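PDB 3M4X: NOL1/NOP2/sun family protein from Enterococcus faecium, which probably transfers a methyl group from S-adenosylmethionine to the C5 position of a cytosine in ribosomal RNA, as RsmF-type enzymes do. Local coordinates for residues G274-A277 with G278-K281; L390-K393 with K394-N397; P360-G364 with L365-R369; V53-Y56 with H57-L61; F448-K451 with G452-F455. All coordinates share one frame; numbering follows the deposited sequence.

Contact 1: G274-A277 with G278-K281; sequences GSVA and GLEK
Leu279 turns back over the segment 274-277 and lays its two methyl branches against it, so that a single side chain does nearly all the work of the contact. CD2 meets backbone. It lies 3.3 Å from Val276 O, a close approach of a methyl to a carbonyl oxygen, and 3.6 Å from Gly274 CA, where the glycine presents only its bare backbone. The other branch meets a side chain: Leu279 CD1 is 4.1 Å from Val276 CG2, the two side chains crossing at about a right angle. Neither torsion of the leucine is relaxed. Chi1 is -102°, and chi2 is close to zero (8°), which eclipses CD1 with CA; both lie away from the staggered values. In Val276 it is CG2, wedged between the backbone N and the carbonyl carbon, that is presented to the leucine. The chain changes course at Gly278, whose positive phi of 81° carries the backbone from the extended Ala277 into the short 3-10 segment 279-281. The two segments thus meet through van der Waals contacts centred on Leu279, while the one backbone bond, Lys281 N to Gly278 O at 2.9 Å, lies within 278-281. The whole unit joins strands 267-268 and 283-285 of the large mixed sheet, where 283-285 pairs with 295-302. Ser275 is held to helix 243-252 through Ser247 and Glu251, Val276 packs on the same helix, and Leu279 reaches between Ile246 of that helix and Ile257 of strand 255-258.

Contact 2: L390-K393 with K394-N397; sequences LATK and KIEN
Thr392 and Lys394 meet around a peptide plane, the flat group of this contact in the absence of any ring. The amine of Lys394 sits near the Thr392-Lys393 peptide, on the side turned away from the carbonyl oxygen, with NZ 3.7 Å from Lys393 N. Both are donors, so this is proximity without a bond. The setting is the irregular connection from helix 386-390 to strand 400-403 of the five-stranded PUA-like sheet, a linker in which a lysine side chain folds back along the preceding backbone. Lys394 achieves this with CG placed between its backbone N and carbonyl carbon (chi1 58°) and further bends at chi2 and chi3. Its CE thereby comes to 4.0 Å from Thr392 CG2, while Lys393 heads off on a different course and keeps the two like-charged amines 6.6 Å apart, NZ to NZ. Thr392 divides its branches: OG1 bonds back to Ala389 O and Leu388 O of the preceding helix, and CG2, anti to the backbone N, is the branch that meets Lys394 and Ile395. Beyond them Thr392 and Ile395 both lie against Leu427 of strand 426-430, and across the junction Thr392 CG2 stands 4.4 Å from Ile395 CG1.

Contact 3: P360-G364 with L365-R369; sequences PSLDG and LKVVR
Leu362 to Leu365 make a type II beta turn, the tight corner through which the chain enters strand 367-370. Its closing bond runs from Leu365 N to Leu362 O at 2.9 Å, with an N-H...O angle of 147° and the donor tilted somewhat from the carbonyl plane. Asp363 and Gly364 are the central residues, and Gly364's positive phi of 93° is the usual third-position conformation of this type. Just before it, Ser361 OG receives a weak bond from Asp363 N at 3.5 Å, a second, looser hold on the same corner. The two leucines at the ends of the turn touch lightly, Leu362 CD2 and Leu365 CD1 being 4.5 Å apart, whereas Leu365 CB comes within 3.2 Å of Leu362 O. Leu362 also reaches past the turn: with CG opposite its carbonyl carbon (chi1 -57°), CD1 meets Val367 CG2 at 4.1 Å, and the side chains cross at about a right angle. Beyond Val367, Val368 and Arg369 both face Val160 in a classic beta bulge, and Arg369 forms a salt bridge with Glu151. Strand 367-370 pairs antiparallel with strand 158-161 of the methyltransferase sheet. As an example of division of labour, one backbone hydrogen bond closes the corner, while Leu362 and Leu365 give it an apolar side, Leu365 lying on Thr161 and His171.

Contact 4: V53-Y56 with H57-L61; sequences VQTY and HSEEL
Val53 O is gripped by two backbone donors as the helix ends: His57 N at 2.9 Å and Ser58 N at 3.2 Å. The second of these lies in the carbonyl plane and is the straighter bond (159° at the hydrogen), whereas His57 N approaches from above that plane. Alongside, Val53 CG1 packs on His57 CB at 3.9 Å, the two side chains pointing the same way, and Leu61 CD2 closes the apolar patch at 4.4 Å from Val53 CG1. Gln54 CA adds a CA-H...O contact to Ser58 O at 3.5 Å. Around these lies a second set of bonds. Ser58 OG accepts from Glu60 N at 3.0 Å, an ST turn that curls the chain after the helix, and a water donates to His57 O at 2.8 Å and more weakly to Tyr56 O. This is a worked case of helix termination, with one carbonyl shared by successive amides. Farther out, the imidazole is fixed by a bond from NE2 to Thr74 O and by stacking on Phe40, while Tyr56 OH bonds to Asp431. At the end of helix 49-56, Val53 and Leu61 lie on Phe71 of strand 70-72, and Tyr56 and His57 on Leu81 of helix 80-83.

Contact 5: F448-K451 with G452-F455; sequences FFPK and GLRF
Pro450 to Leu453 form a type I beta turn close to the C terminus, following strand 444-447 of the PUA-like domain. Leu453 N donates to Pro450 O at 2.9 Å with an angle of 157° at the hydrogen, although it comes from well above the carbonyl plane. One residue on, Arg454 N gives a long, weak bond to Lys451 O. The side chains then fold over both arms of the turn. Phe449, whose CG stands opposite its backbone N (chi1 -169°), extends its ring toward the returning chain; CE2 meets Leu453 CB at 3.4 Å, and Leu453 O lies near the ring plane at the same edge. Leu453 CD1 touches Pro450 CB at 3.9 Å, the side chains crossing at a slant. Arg454 runs back in the direction opposite to Phe449, sliding past it with the guanidinium and ring planes 23° apart. Its NE reaches Phe449 O at 3.2 Å in a weak bond, and its NH2 is held by Asn447 OD1. Lys451 lies side by side with the arginine and places CG over one face of the guanidinium, 3.8 Å above the plane. Outside the turn, Phe449 meets the rings of Tyr386 and Tyr411, while Pro450 and Leu453 rest on Tyr386 of helix 386-390. The turn shows a chain end held by one sound backbone bond and two weak ones, with ring and aliphatic packing. Two cationic side chains run together, yet Lys451 NZ and Arg454 NH1 stay 6.1 Å apart; their charge would probably suit a domain thought to bind RNA.

How the contacts relate
The five contacts are separate local turns, loops and a helix end, and none touches another. Contacts 2 and 5 come closest, with nearest atoms about 7 Å apart, and share helix 386-390: contact 2 follows on from it, and contact 5 leans on Tyr386 within it. Contact 4 is tied to the same C-terminal region through Asp431, just beyond the strand 426-430 on which contact 2 packs; centres of contacts 2 and 4 are about 22 Å apart. Contact 3 lies where strand 367-370 joins the methyltransferase sheet at strand 158-161, whereas contact 1 lies far from it on that sheet, its centre about 38 Å from that of contact 3 and about 51 Å from that of contact 5.

Contact 1: G274-A277 with G278-K281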
loop_
_atom_site.group_PDB
_atom_site.type_symbol
_atom_site.label_atom_id
_atom_site.label_comp_id
_atom_site.label_asym_id
_atom_site.label_seq_id
_atom_site.Cartn_x
_atom_site.Cartn_y
_atom_site.Cartn_z
ATOM N N GLY A 274 -18.231 -21.337 -11.112
ATOM C CA GLY A 274 -17.637 -20.744 -12.304
ATOM C C GLY A 274 -17.960 -21.536 -13.554
ATOM O O GLY A 274 -18.872 -22.369 -13.546
ATOM N N SER A 275 -17.220 -21.287 -14.634
ATOM C CA SER A 275 -17.415 -22.050 -15.861
ATOM C C SER A 275 -16.121 -22.466 -16.545
ATOM O O SER A 275 -16.138 -22.806 -17.719
ATOM C CB SER A 275 -18.311 -21.296 -16.850
ATOM O OG SER A 275 -17.755 -20.058 -17.236
ATOM N N VAL A 276 -15.006 -22.448 -15.820
ATOM C CA VAL A 276 -13.739 -22.891 -16.395
ATOM C C VAL A 276 -12.998 -23.761 -15.398
ATOM O O VAL A 276 -13.341 -23.774 -14.229
ATOM C CB VAL A 276 -12.834 -21.699 -16.817
ATOM C CG1 VAL A 276 -13.577 -20.791 -17.775
ATOM C CG2 VAL A 276 -12.350 -20.916 -15.579
ATOM N N ALA A 277 -11.979 -24.471 -15.865
ATOM C CA ALA A 277 -11.167 -25.314 -15.001
ATOM C C ALA A 277 -10.287 -24.460 -14.093
ATOM O O ALA A 277 -10.145 -23.259 -14.312
ATOM C CB ALA A 277 -10.295 -26.238 -15.852
ATOM N N GLY A 278 -9.707 -25.092 -13.076
ATOM C CA GLY A 278 -8.678 -24.487 -12.241
ATOM C C GLY A 278 -9.115 -23.564 -11.121
ATOM O O GLY A 278 -8.280 -23.016 -10.403
ATOM N N LEU A 279 -10.419 -23.374 -10.978
ATOM C CA LEU A 279 -10.963 -22.454 -9.985
ATOM C C LEU A 279 -10.568 -22.791 -8.533
ATOM O O LEU A 279 -10.533 -21.922 -7.661
ATOM C CB LEU A 279 -12.483 -22.398 -10.129
ATOM C CG LEU A 279 -13.105 -21.191 -10.850
ATOM C CD1 LEU A 279 -12.081 -20.281 -11.501
ATOM C CD2 LEU A 279 -14.184 -21.612 -11.850
ATOM N N GLU A 280 -10.265 -24.055 -8.283
ATOM C CA GLU A 280 -9.856 -24.490 -6.959
ATOM C C GLU A 280 -8.531 -23.854 -6.544
ATOM O O GLU A 280 -8.181 -23.850 -5.362
ATOM C CB GLU A 280 -9.744 -26.019 -6.920
ATOM C CG GLU A 280 -8.634 -26.583 -7.804
ATOM C CD GLU A 280 -9.037 -26.759 -9.274
ATOM O OE1 GLU A 280 -10.185 -26.426 -9.655
ATOM O OE2 GLU A 280 -8.192 -27.253 -10.046
ATOM N N LYS A 281 -7.798 -23.328 -7.522
ATOM C CA LYS A 281 -6.518 -22.661 -7.277
ATOM C C LYS A 281 -6.712 -21.244 -6.779
ATOM O O LYS A 281 -5.761 -20.601 -6.352
ATOM C CB LYS A 281 -5.678 -22.605 -8.553
ATOM C CG LYS A 281 -5.218 -23.948 -9.077
ATOM C CD LYS A 281 -4.546 -23.766 -10.438
ATOM C CE LYS A 281 -4.542 -25.067 -11.223
ATOM N NZ LYS A 281 -4.256 -24.827 -12.662
#

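Contact 2: L390-K393 with K394-N397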
loop_
_atom_site.group_PDB
_atom_site.type_symbol
_atom_site.label_atom_id
_atom_site.label_comp_id
_atom_site.label_asym_id
_atom_site.label_seq_id
_atom_site.Cartn_x
_atom_site.Cartn_y
_atom_site.Cartn_z
ATOM N N LEU A 390 12.185 9.787 6.632
ATOM C CA LEU A 390 11.492 8.507 6.823
ATOM C C LEU A 390 11.872 7.400 5.829
ATOM O O LEU A 390 11.459 6.254 5.997
ATOM C CB LEU A 390 9.975 8.715 6.830
ATOM C CG LEU A 390 9.428 9.015 8.236
ATOM C CD1 LEU A 390 10.076 10.260 8.842
ATOM C CD2 LEU A 390 7.919 9.151 8.230
ATOM N N ALA A 391 12.676 7.735 4.819
ATOM C CA ALA A 391 13.218 6.730 3.887
ATOM C C ALA A 391 14.670 6.392 4.193
ATOM O O ALA A 391 15.326 5.685 3.426
ATOM C CB ALA A 391 13.097 7.213 2.454
ATOM N N THR A 392 15.182 6.894 5.310
ATOM C CA THR A 392 16.569 6.631 5.668
ATOM C C THR A 392 16.684 5.185 6.092
ATOM O O THR A 392 15.900 4.722 6.910
ATOM C CB THR A 392 17.041 7.500 6.855
ATOM O OG1 THR A 392 16.871 8.881 6.540
ATOM C CG2 THR A 392 18.511 7.233 7.155
ATOM N N LYS A 393 17.668 4.476 5.554
ATOM C CA LYS A 393 17.878 3.094 5.961
ATOM C C LYS A 393 19.179 2.893 6.741
ATOM O O LYS A 393 19.296 1.979 7.538
ATOM C CB LYS A 393 17.814 2.155 4.748
ATOM C CG LYS A 393 17.856 2.860 3.396
ATOM C CD LYS A 393 17.015 2.121 2.360
ATOM C CE LYS A 393 17.215 2.701 0.961
ATOM N NZ LYS A 393 16.438 1.947 -0.068
ATOM N N LYS A 394 20.147 3.760 6.506
ATOM C CA LYS A 394 21.497 3.576 7.010
ATOM C C LYS A 394 21.820 4.732 7.944
ATOM O O LYS A 394 22.193 5.823 7.525
ATOM C CB LYS A 394 22.493 3.521 5.845
ATOM C CG LYS A 394 22.488 4.778 4.948
ATOM C CD LYS A 394 21.149 4.995 4.230
ATOM C CE LYS A 394 20.852 6.480 4.029
ATOM N NZ LYS A 394 19.559 6.719 3.308
ATOM N N ILE A 395 21.649 4.489 9.225
ATOM C CA ILE A 395 21.739 5.560 10.200
ATOM C C ILE A 395 23.193 5.881 10.605
ATOM O O ILE A 395 23.487 6.959 11.111
ATOM C CB ILE A 395 20.824 5.230 11.396
ATOM C CG1 ILE A 395 19.531 6.037 11.293
ATOM C CG2 ILE A 395 21.518 5.442 12.710
ATOM C CD1 ILE A 395 18.573 5.762 12.423
ATOM N N GLU A 396 24.101 4.950 10.344
ATOM C CA GLU A 396 25.516 5.153 10.654
ATOM C C GLU A 396 26.158 6.212 9.763
ATOM O O GLU A 396 27.194 6.772 10.108
ATOM C CB GLU A 396 26.304 3.842 10.531
ATOM C CG GLU A 396 26.162 3.139 9.183
ATOM C CD GLU A 396 25.053 2.088 9.184
ATOM O OE1 GLU A 396 23.909 2.391 9.611
ATOM O OE2 GLU A 396 25.331 0.948 8.761
ATOM N N ASN A 397 25.515 6.497 8.635
ATOM C CA ASN A 397 26.130 7.251 7.557
ATOM C C ASN A 397 25.812 8.736 7.553
ATOM O O ASN A 397 26.446 9.495 6.831
ATOM C CB ASN A 397 25.689 6.657 6.211
ATOM C CG ASN A 397 26.255 5.269 5.967
ATOM O OD1 ASN A 397 27.334 4.928 6.456
ATOM N ND2 ASN A 397 25.537 4.467 5.193
#

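Contact 3: P360-G364 with L365-R369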
loop_
_atom_site.group_PDB
_atom_site.type_symbol
_atom_site.label_atom_id
_atom_site.label_comp_id
_atom_site.label_asym_id
_atom_site.label_seq_id
_atom_site.Cartn_x
_atom_site.Cartn_y
_atom_site.Cartn_z
ATOM N N PRO A 360 8.073 6.036 -16.875
ATOM C CA PRO A 360 7.953 6.548 -18.241
ATOM C C PRO A 360 7.802 8.053 -18.145
ATOM O O PRO A 360 7.934 8.620 -17.059
ATOM C CB PRO A 360 6.625 5.941 -18.729
ATOM C CG PRO A 360 6.209 4.964 -17.690
ATOM C CD PRO A 360 6.817 5.429 -16.411
ATOM N N SER A 361 7.496 8.705 -19.252
ATOM C CA SER A 361 7.166 10.114 -19.163
ATOM C C SER A 361 5.834 10.260 -18.451
ATOM O O SER A 361 4.878 9.539 -18.745
ATOM C CB SER A 361 7.091 10.760 -20.543
ATOM O OG SER A 361 6.739 12.126 -20.409
ATOM N N LEU A 362 5.765 11.198 -17.521
ATOM C CA LEU A 362 4.546 11.389 -16.752
ATOM C C LEU A 362 3.696 12.551 -17.264
ATOM O O LEU A 362 2.654 12.868 -16.683
ATOM C CB LEU A 362 4.883 11.584 -15.276
ATOM C CG LEU A 362 5.693 10.450 -14.646
ATOM C CD1 LEU A 362 5.885 10.730 -13.170
ATOM C CD2 LEU A 362 5.005 9.107 -14.856
ATOM N N ASP A 363 4.144 13.188 -18.344
ATOM C CA ASP A 363 3.366 14.262 -18.956
ATOM C C ASP A 363 1.951 13.764 -19.257
ATOM O O ASP A 363 1.774 12.721 -19.893
ATOM C CB ASP A 363 4.049 14.773 -20.230
ATOM C CG ASP A 363 5.419 15.389 -19.957
ATOM O OD1 ASP A 363 5.602 15.999 -18.880
ATOM O OD2 ASP A 363 6.312 15.267 -20.821
ATOM N N GLY A 364 0.946 14.495 -18.781
ATOM C CA GLY A 364 -0.433 14.113 -19.021
ATOM C C GLY A 364 -1.006 13.259 -17.903
ATOM O O GLY A 364 -2.172 12.860 -17.944
ATOM N N LEU A 365 -0.194 12.980 -16.891
ATOM C CA LEU A 365 -0.671 12.212 -15.748
ATOM C C LEU A 365 -0.950 13.103 -14.547
ATOM O O LEU A 365 -0.223 14.059 -14.290
ATOM C CB LEU A 365 0.337 11.138 -15.359
ATOM C CG LEU A 365 0.052 9.698 -15.772
ATOM C CD1 LEU A 365 1.002 9.265 -16.867
ATOM C CD2 LEU A 365 0.210 8.804 -14.565
ATOM N N LYS A 366 -2.016 12.795 -13.821
ATOM C CA LYS A 366 -2.226 13.392 -12.513
ATOM C C LYS A 366 -1.372 12.624 -11.489
ATOM O O LYS A 366 -1.724 11.524 -11.062
ATOM C CB LYS A 366 -3.710 13.363 -12.136
ATOM C CG LYS A 366 -4.606 14.096 -13.111
ATOM C CD LYS A 366 -6.067 14.028 -12.685
ATOM C CE LYS A 366 -6.918 14.961 -13.525
ATOM N NZ LYS A 366 -8.344 14.965 -13.091
ATOM N N VAL A 367 -0.237 13.206 -11.123
ATOM C CA VAL A 367 0.698 12.551 -10.226
ATOM C C VAL A 367 0.788 13.300 -8.907
ATOM O O VAL A 367 1.260 14.438 -8.863
ATOM C CB VAL A 367 2.089 12.455 -10.844
ATOM C CG1 VAL A 367 3.085 12.017 -9.803
ATOM C CG2 VAL A 367 2.079 11.494 -12.013
ATOM N N VAL A 368 0.324 12.645 -7.842
ATOM C CA VAL A 368 0.309 13.192 -6.491
ATOM C C VAL A 368 1.672 13.038 -5.820
ATOM O O VAL A 368 2.052 13.816 -4.937
ATOM C CB VAL A 368 -0.751 12.467 -5.644
ATOM C CG1 VAL A 368 -0.893 13.118 -4.287
ATOM C CG2 VAL A 368 -2.086 12.468 -6.386
ATOM N N ARG A 369 2.416 12.030 -6.253
ATOM C CA ARG A 369 3.714 11.757 -5.665
ATOM C C ARG A 369 4.635 11.159 -6.713
ATOM O O ARG A 369 4.304 10.149 -7.327
ATOM C CB ARG A 369 3.552 10.816 -4.468
ATOM C CG ARG A 369 4.826 10.572 -3.693
ATOM C CD ARG A 369 4.527 10.275 -2.228
ATOM N NE ARG A 369 5.471 11.012 -1.420
ATOM C CZ ARG A 369 5.145 11.966 -0.566
ATOM N NH1 ARG A 369 3.874 12.271 -0.355
ATOM N NH2 ARG A 369 6.104 12.582 0.100
#

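Contact 4: V53-Y56 with H57-L61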
loop_
_atom_site.group_PDB
_atom_site.type_symbol
_atom_site.label_atom_id
_atom_site.label_comp_id
_atom_site.label_asym_id
_atom_site.label_seq_id
_atom_site.Cartn_x
_atom_site.Cartn_y
_atom_site.Cartn_z
ATOM N N VAL A 53 9.425 -2.848 16.784
ATOM C CA VAL A 53 8.060 -3.227 17.115
ATOM C C VAL A 53 8.007 -4.177 18.319
ATOM O O VAL A 53 7.118 -4.073 19.169
ATOM C CB VAL A 53 7.339 -3.856 15.906
ATOM C CG1 VAL A 53 6.032 -4.536 16.351
ATOM C CG2 VAL A 53 7.075 -2.792 14.841
ATOM N N GLN A 54 8.970 -5.088 18.401
ATOM C CA GLN A 54 9.004 -6.054 19.489
ATOM C C GLN A 54 9.250 -5.344 20.811
ATOM O O GLN A 54 8.701 -5.714 21.854
ATOM C CB GLN A 54 10.078 -7.112 19.227
ATOM C CG GLN A 54 9.628 -8.203 18.220
ATOM C CD GLN A 54 10.774 -9.089 17.762
ATOM O OE1 GLN A 54 11.950 -8.732 17.888
ATOM N NE2 GLN A 54 10.439 -10.252 17.234
ATOM N N THR A 55 10.061 -4.298 20.745
ATOM C CA THR A 55 10.464 -3.544 21.918
ATOM C C THR A 55 9.387 -2.581 22.414
ATOM O O THR A 55 9.015 -2.631 23.581
ATOM C CB THR A 55 11.743 -2.785 21.628
ATOM O OG1 THR A 55 12.755 -3.727 21.260
ATOM C CG2 THR A 55 12.196 -2.011 22.858
ATOM N N TYR A 56 8.855 -1.746 21.522
ATOM C CA TYR A 56 7.933 -0.682 21.918
ATOM C C TYR A 56 6.444 -0.975 21.748
ATOM O O TYR A 56 5.590 -0.222 22.238
ATOM C CB TYR A 56 8.332 0.619 21.235
ATOM C CG TYR A 56 9.739 0.994 21.629
ATOM C CD1 TYR A 56 10.785 0.865 20.730
ATOM C CD2 TYR A 56 10.031 1.402 22.937
ATOM C CE1 TYR A 56 12.087 1.184 21.088
ATOM C CE2 TYR A 56 11.339 1.719 23.318
ATOM C CZ TYR A 56 12.359 1.609 22.385
ATOM O OH TYR A 56 13.653 1.917 22.721
ATOM N N HIS A 57 6.138 -2.071 21.061
ATOM C CA HIS A 57 4.774 -2.573 21.006
ATOM C C HIS A 57 4.671 -3.762 21.976
ATOM O O HIS A 57 4.060 -3.648 23.037
ATOM C CB HIS A 57 4.407 -3.004 19.577
ATOM C CG HIS A 57 2.931 -3.005 19.300
ATOM N ND1 HIS A 57 2.042 -3.797 19.994
ATOM C CD2 HIS A 57 2.196 -2.315 18.397
ATOM C CE1 HIS A 57 0.819 -3.584 19.542
ATOM N NE2 HIS A 57 0.884 -2.694 18.570
ATOM N N SER A 58 5.300 -4.883 21.611
ATOM C CA SER A 58 5.230 -6.141 22.366
ATOM C C SER A 58 5.995 -7.295 21.687
ATOM O O SER A 58 5.910 -7.482 20.463
ATOM C CB SER A 58 3.762 -6.560 22.581
ATOM O OG SER A 58 3.674 -7.806 23.252
ATOM N N GLU A 59 6.730 -8.069 22.487
ATOM C CA GLU A 59 7.391 -9.282 21.998
ATOM C C GLU A 59 6.493 -10.503 22.226
ATOM O O GLU A 59 6.919 -11.649 22.072
ATOM C CB GLU A 59 8.742 -9.483 22.688
ATOM C CG GLU A 59 9.635 -8.259 22.654
ATOM C CD GLU A 59 11.071 -8.564 23.029
ATOM O OE1 GLU A 59 11.320 -9.673 23.549
ATOM O OE2 GLU A 59 11.946 -7.693 22.800
ATOM N N GLU A 60 5.244 -10.239 22.592
ATOM C CA GLU A 60 4.288 -11.294 22.884
ATOM C C GLU A 60 3.213 -11.414 21.813
ATOM O O GLU A 60 2.636 -12.484 21.645
ATOM C CB GLU A 60 3.620 -11.042 24.236
ATOM C CG GLU A 60 4.493 -11.347 25.437
ATOM C CD GLU A 60 3.840 -10.926 26.735
ATOM O OE1 GLU A 60 3.448 -9.746 26.836
ATOM O OE2 GLU A 60 3.718 -11.770 27.648
ATOM N N LEU A 61 2.942 -10.317 21.105
ATOM C CA LEU A 61 1.846 -10.279 20.132
ATOM C C LEU A 61 1.867 -11.479 19.190
ATOM O O LEU A 61 2.935 -11.993 18.845
ATOM C CB LEU A 61 1.827 -8.957 19.356
ATOM C CG LEU A 61 3.142 -8.206 19.131
ATOM C CD1 LEU A 61 4.215 -9.133 18.581
ATOM C CD2 LEU A 61 2.934 -7.007 18.212
HETATM O O HOH W 1 2.428 -1.387 22.795
#

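Contact 5: F448-K451 with G452-F455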
loop_
_atom_site.group_PDB
_atom_site.type_symbol
_atom_site.label_atom_id
_atom_site.label_comp_id
_atom_site.label_asym_id
_atom_site.label_seq_id
_atom_site.Cartn_x
_atom_site.Cartn_y
_atom_site.Cartn_z
ATOM N N PHE A 448 10.984 20.734 12.240
ATOM C CA PHE A 448 10.548 20.469 10.879
ATOM C C PHE A 448 9.630 19.262 10.740
ATOM O O PHE A 448 9.574 18.612 9.689
ATOM C CB PHE A 448 11.741 20.430 9.929
ATOM C CG PHE A 448 12.306 21.788 9.680
ATOM C CD1 PHE A 448 13.232 22.332 10.546
ATOM C CD2 PHE A 448 11.845 22.556 8.631
ATOM C CE1 PHE A 448 13.719 23.598 10.347
ATOM C CE2 PHE A 448 12.334 23.832 8.426
ATOM C CZ PHE A 448 13.273 24.350 9.286
ATOM N N PHE A 449 8.894 18.978 11.810
ATOM C CA PHE A 449 7.781 18.052 11.698
ATOM C C PHE A 449 6.681 18.767 10.927
ATOM O O PHE A 449 6.268 19.866 11.312
ATOM C CB PHE A 449 7.282 17.603 13.069
ATOM C CG PHE A 449 6.314 16.448 13.003
ATOM C CD1 PHE A 449 6.712 15.226 12.487
ATOM C CD2 PHE A 449 5.006 16.589 13.441
ATOM C CE1 PHE A 449 5.834 14.166 12.417
ATOM C CE2 PHE A 449 4.120 15.530 13.373
ATOM C CZ PHE A 449 4.533 14.317 12.868
ATOM N N PRO A 450 6.223 18.169 9.817
ATOM C CA PRO A 450 5.227 18.822 8.959
ATOM C C PRO A 450 4.055 19.380 9.763
ATOM O O PRO A 450 3.497 18.675 10.610
ATOM C CB PRO A 450 4.789 17.694 8.016
ATOM C CG PRO A 450 6.032 16.855 7.890
ATOM C CD PRO A 450 6.676 16.884 9.255
ATOM N N LYS A 451 3.715 20.643 9.506
ATOM C CA LYS A 451 2.695 21.356 10.273
ATOM C C LYS A 451 1.363 20.615 10.259
ATOM O O LYS A 451 0.635 20.613 11.248
ATOM C CB LYS A 451 2.508 22.774 9.724
ATOM C CG LYS A 451 3.786 23.600 9.687
ATOM C CD LYS A 451 3.574 24.963 9.037
ATOM C CE LYS A 451 4.872 25.761 9.013
ATOM N NZ LYS A 451 4.724 27.093 8.358
ATOM N N GLY A 452 1.058 19.975 9.135
ATOM C CA GLY A 452 -0.203 19.274 8.975
ATOM C C GLY A 452 -0.313 17.998 9.790
ATOM O O GLY A 452 -1.364 17.360 9.802
ATOM N N LEU A 453 0.760 17.629 10.487
ATOM C CA LEU A 453 0.767 16.380 11.247
ATOM C C LEU A 453 0.856 16.559 12.763
ATOM O O LEU A 453 0.727 15.587 13.505
ATOM C CB LEU A 453 1.914 15.480 10.774
ATOM C CG LEU A 453 1.861 14.983 9.330
ATOM C CD1 LEU A 453 3.139 14.237 8.950
ATOM C CD2 LEU A 453 0.626 14.102 9.106
ATOM N N ARG A 454 1.075 17.789 13.224
ATOM C CA ARG A 454 1.314 18.045 14.647
ATOM C C ARG A 454 0.126 17.698 15.551
ATOM O O ARG A 454 -1.018 17.714 15.096
ATOM C CB ARG A 454 1.754 19.497 14.841
ATOM C CG ARG A 454 3.095 19.791 14.179
ATOM C CD ARG A 454 3.381 21.278 14.067
ATOM N NE ARG A 454 4.757 21.537 13.641
ATOM C CZ ARG A 454 5.242 22.746 13.369
ATOM N NH1 ARG A 454 4.458 23.814 13.469
ATOM N NH2 ARG A 454 6.511 22.888 12.993
ATOM N N PHE A 455 0.401 17.356 16.816
ATOM C CA PHE A 455 -0.667 17.082 17.794
ATOM C C PHE A 455 -0.784 18.210 18.819
ATOM O O PHE A 455 -1.031 17.958 20.004
ATOM C CB PHE A 455 -0.473 15.759 18.560
ATOM C CG PHE A 455 0.070 14.623 17.734
ATOM C CD1 PHE A 455 -0.007 14.633 16.354
ATOM C CD2 PHE A 455 0.656 13.532 18.360
ATOM C CE1 PHE A 455 0.510 13.585 15.613
ATOM C CE2 PHE A 455 1.173 12.484 17.627
ATOM C CZ PHE A 455 1.101 12.506 16.252
#